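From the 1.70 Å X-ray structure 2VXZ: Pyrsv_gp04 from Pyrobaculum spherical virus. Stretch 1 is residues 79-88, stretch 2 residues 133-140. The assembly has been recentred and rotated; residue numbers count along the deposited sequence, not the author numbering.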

# COMPACT_ATOMS: atom_id res chain seq x y z
N MSE A 79 4.30 4.34 -6.24
CA MSE A 79 3.27 3.39 -6.67
C MSE A 79 2.74 3.78 -8.03
O MSE A 79 2.50 2.92 -8.89
CB MSE A 79 2.13 3.33 -5.65
CG MSE A 79 2.55 2.72 -4.34
SE MSE A 79 1.01 2.36 -3.23
CE MSE A 79 0.44 4.17 -2.87
N ILE A 80 2.55 5.07 -8.24
CA ILE A 80 2.05 5.57 -9.52
C ILE A 80 3.03 5.31 -10.65
O ILE A 80 2.63 4.82 -11.71
CB ILE A 80 1.67 7.06 -9.44
CG1 ILE A 80 0.47 7.23 -8.49
CG2 ILE A 80 1.28 7.58 -10.80
CD1 ILE A 80 0.06 8.66 -8.28
N ARG A 81 4.31 5.58 -10.43
CA ARG A 81 5.33 5.32 -11.45
C ARG A 81 5.39 3.84 -11.83
O ARG A 81 5.56 3.51 -13.00
CB ARG A 81 6.71 5.79 -10.98
CG ARG A 81 6.84 7.31 -10.90
CD ARG A 81 8.28 7.74 -10.75
NE ARG A 81 8.90 7.17 -9.56
CZ ARG A 81 8.92 7.73 -8.34
NH1 ARG A 81 8.35 8.90 -8.11
NH2 ARG A 81 9.51 7.08 -7.35
N GLU A 82 5.25 2.96 -10.83
CA GLU A 82 5.27 1.52 -11.09
C GLU A 82 4.07 1.09 -11.90
O GLU A 82 4.23 0.37 -12.86
CB GLU A 82 5.35 0.71 -9.80
CG GLU A 82 6.69 0.79 -9.11
CD GLU A 82 7.79 0.06 -9.87
OE1 GLU A 82 7.70 -1.17 -10.01
OE2 GLU A 82 8.72 0.72 -10.36
N VAL A 83 2.86 1.54 -11.53
CA VAL A 83 1.67 1.22 -12.32
C VAL A 83 1.84 1.73 -13.76
O VAL A 83 1.59 1.00 -14.72
CB VAL A 83 0.37 1.80 -11.70
CG1 VAL A 83 -0.84 1.58 -12.66
CG2 VAL A 83 0.11 1.17 -10.33
N GLU A 84 2.30 2.96 -13.91
CA GLU A 84 2.41 3.54 -15.25
C GLU A 84 3.49 2.86 -16.07
O GLU A 84 3.34 2.73 -17.29
CB GLU A 84 2.65 5.05 -15.17
CG GLU A 84 1.45 5.77 -14.56
CD GLU A 84 1.40 7.21 -14.94
OE1 GLU A 84 2.23 7.98 -14.41
OE2 GLU A 84 0.54 7.55 -15.79
N ARG A 85 4.56 2.40 -15.42
CA ARG A 85 5.59 1.62 -16.12
C ARG A 85 5.01 0.30 -16.66
O ARG A 85 5.26 -0.09 -17.82
CB ARG A 85 6.80 1.33 -15.23
CG ARG A 85 7.89 0.54 -15.94
CD ARG A 85 9.10 0.33 -15.09
NE ARG A 85 8.78 -0.41 -13.89
CZ ARG A 85 8.63 -1.73 -13.81
NH1 ARG A 85 8.79 -2.51 -14.87
NH2 ARG A 85 8.33 -2.27 -12.64
N LEU A 86 4.25 -0.39 -15.82
CA LEU A 86 3.63 -1.65 -16.22
C LEU A 86 2.61 -1.43 -17.35
O LEU A 86 2.48 -2.26 -18.26
CB LEU A 86 2.99 -2.35 -15.03
CG LEU A 86 3.92 -2.79 -13.91
CD1 LEU A 86 3.10 -3.30 -12.69
CD2 LEU A 86 4.92 -3.83 -14.39
N VAL A 87 1.87 -0.33 -17.28
CA VAL A 87 0.90 0.01 -18.33
C VAL A 87 1.60 0.32 -19.66
O VAL A 87 1.16 -0.12 -20.74
CB VAL A 87 0.02 1.21 -17.91
CG1 VAL A 87 -0.66 1.84 -19.12
CG2 VAL A 87 -0.99 0.76 -16.86
N THR A 88 2.69 1.08 -19.58
CA THR A 88 3.44 1.48 -20.77
C THR A 88 4.09 0.26 -21.42
O THR A 88 3.95 0.06 -22.62
CB THR A 88 4.52 2.51 -20.43
OG1 THR A 88 3.87 3.72 -19.98
CG2 THR A 88 5.39 2.83 -21.65
N HIS A 133 -8.19 1.22 -5.39
CA HIS A 133 -8.06 2.58 -4.89
C HIS A 133 -6.93 3.32 -5.62
O HIS A 133 -7.08 4.49 -6.00
CB HIS A 133 -7.80 2.56 -3.39
CG HIS A 133 -7.83 3.92 -2.77
ND1 HIS A 133 -9.00 4.58 -2.47
CD2 HIS A 133 -6.82 4.76 -2.44
CE1 HIS A 133 -8.71 5.76 -1.95
NE2 HIS A 133 -7.40 5.89 -1.93
N LEU A 134 -5.82 2.62 -5.83
CA LEU A 134 -4.67 3.17 -6.55
C LEU A 134 -5.05 3.50 -7.99
O LEU A 134 -4.71 4.58 -8.51
CB LEU A 134 -3.51 2.16 -6.52
CG LEU A 134 -2.17 2.56 -7.16
CD1 LEU A 134 -1.63 3.89 -6.63
CD2 LEU A 134 -1.12 1.45 -6.99
N LEU A 135 -5.75 2.58 -8.64
CA LEU A 135 -6.14 2.82 -10.04
C LEU A 135 -7.07 4.02 -10.14
O LEU A 135 -6.97 4.83 -11.07
CB LEU A 135 -6.78 1.58 -10.66
CG LEU A 135 -5.86 0.42 -11.00
CD1 LEU A 135 -6.64 -0.81 -11.42
CD2 LEU A 135 -4.86 0.79 -12.09
N LYS A 136 -7.97 4.15 -9.19
CA LYS A 136 -8.91 5.27 -9.22
C LYS A 136 -8.19 6.61 -9.02
O LYS A 136 -8.60 7.65 -9.57
CB LYS A 136 -9.98 5.04 -8.15
CG LYS A 136 -11.31 5.64 -8.41
CD LYS A 136 -12.31 5.13 -7.39
CE LYS A 136 -13.56 4.61 -8.06
NZ LYS A 136 -14.60 4.23 -7.05
N MSE A 137 -7.13 6.59 -8.22
CA MSE A 137 -6.32 7.80 -8.00
C MSE A 137 -5.60 8.25 -9.26
O MSE A 137 -5.40 9.45 -9.47
CB MSE A 137 -5.28 7.58 -6.91
CG MSE A 137 -5.88 7.46 -5.55
SE MSE A 137 -4.49 7.07 -4.25
CE MSE A 137 -3.08 8.11 -5.00
N ILE A 138 -5.22 7.28 -10.10
CA ILE A 138 -4.45 7.55 -11.31
C ILE A 138 -5.34 7.92 -12.51
O ILE A 138 -5.03 8.85 -13.26
CB ILE A 138 -3.57 6.35 -11.69
CG1 ILE A 138 -2.60 6.00 -10.56
CG2 ILE A 138 -2.81 6.64 -12.98
CD1 ILE A 138 -1.91 4.65 -10.73
N TYR A 139 -6.44 7.17 -12.68
CA TYR A 139 -7.25 7.19 -13.90
C TYR A 139 -8.67 7.74 -13.68
O TYR A 139 -9.44 7.86 -14.64
CB TYR A 139 -7.32 5.76 -14.51
CG TYR A 139 -5.95 5.20 -14.87
CD1 TYR A 139 -5.21 5.75 -15.91
CD2 TYR A 139 -5.39 4.15 -14.15
CE1 TYR A 139 -3.96 5.26 -16.23
CE2 TYR A 139 -4.12 3.67 -14.47
CZ TYR A 139 -3.42 4.23 -15.50
OH TYR A 139 -2.15 3.78 -15.82
N GLY A 140 -9.02 8.07 -12.44
CA GLY A 140 -10.36 8.55 -12.14
C GLY A 140 -11.37 7.42 -12.06
O GLY A 140 -11.00 6.25 -12.03
O HOH W 1 -0.76 5.29 -17.51

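No direct hydrogen bond joins these two helices; the one polar link between them runs through a single water. That water donates a hydrogen bond to OE2 of E84 at 3.1 Å and lies 2.7 Å from OH of Y139, also hydrogen-bonded. It thus gives two polar groups a shared partner at the margin of an otherwise apolar contact.

The helices cross almost at right angles, at -82°, with their axes 10.7 Å apart at closest approach. Such a steep crossing confines the contact to a short patch, and only 429 Å² is buried, both sides summed. The backbones come nearest at I80 and I138, whose CA atoms are 7.0 Å apart. Within the first helix, bonds such as V83 N to M79 O (3.0 Å) and V87 N to V83 O (2.9 Å) satisfy the backbone, and the i, i+4 spacing of M79, V83 and V87 directs all three CA-to-CB bonds toward the second helix.

V83 is the centre of the packing, a knob in the hole formed by L134, L135, I138 and Y139. Its compact, branched side chain offers a methyl to each flank: CG2 meets CD2 of L134 at 3.6 Å, while CG1 lies 4.1 Å from CD2 of L135 and, near the plane of the Y139 ring, approaches its edge, 4.3 Å from CE2. The CB of V83 itself touches CD1 of I138 at 3.8 Å. L135 starts away from the first helix, but its side chain is long enough for its end to return.

L134 and I138, one helical turn apart, both point toward the first helix. The branched end of L134 brings CD1 within 3.9 Å of CB of M79, a selenomethionine, whose apolar side chain suits this buried position. I80 starts sideways, yet its CG1 packs 3.9 Å from CG1 of I138. These are van der Waals contacts, favoured by the exclusion of water from hydrocarbon surfaces.

Y139 combines both kinds of chemistry. Its CA-to-CB bond points sideways, but the length of the side chain brings OH to 3.4 Å from CG2 of V87, while the same hydroxyl reaches the bridging water. E84 also starts sideways, but its end comes nearer; CG lies 4.3 Å from OH of Y139, and OE2 takes the water's hydrogen bond. Away from the contact, R85 NH2 donates to E82 OE1 at 2.9 Å in a salt bridge along the first helix. The second helix gives way at G140, whose positive phi (78°) is readily adopted by glycine.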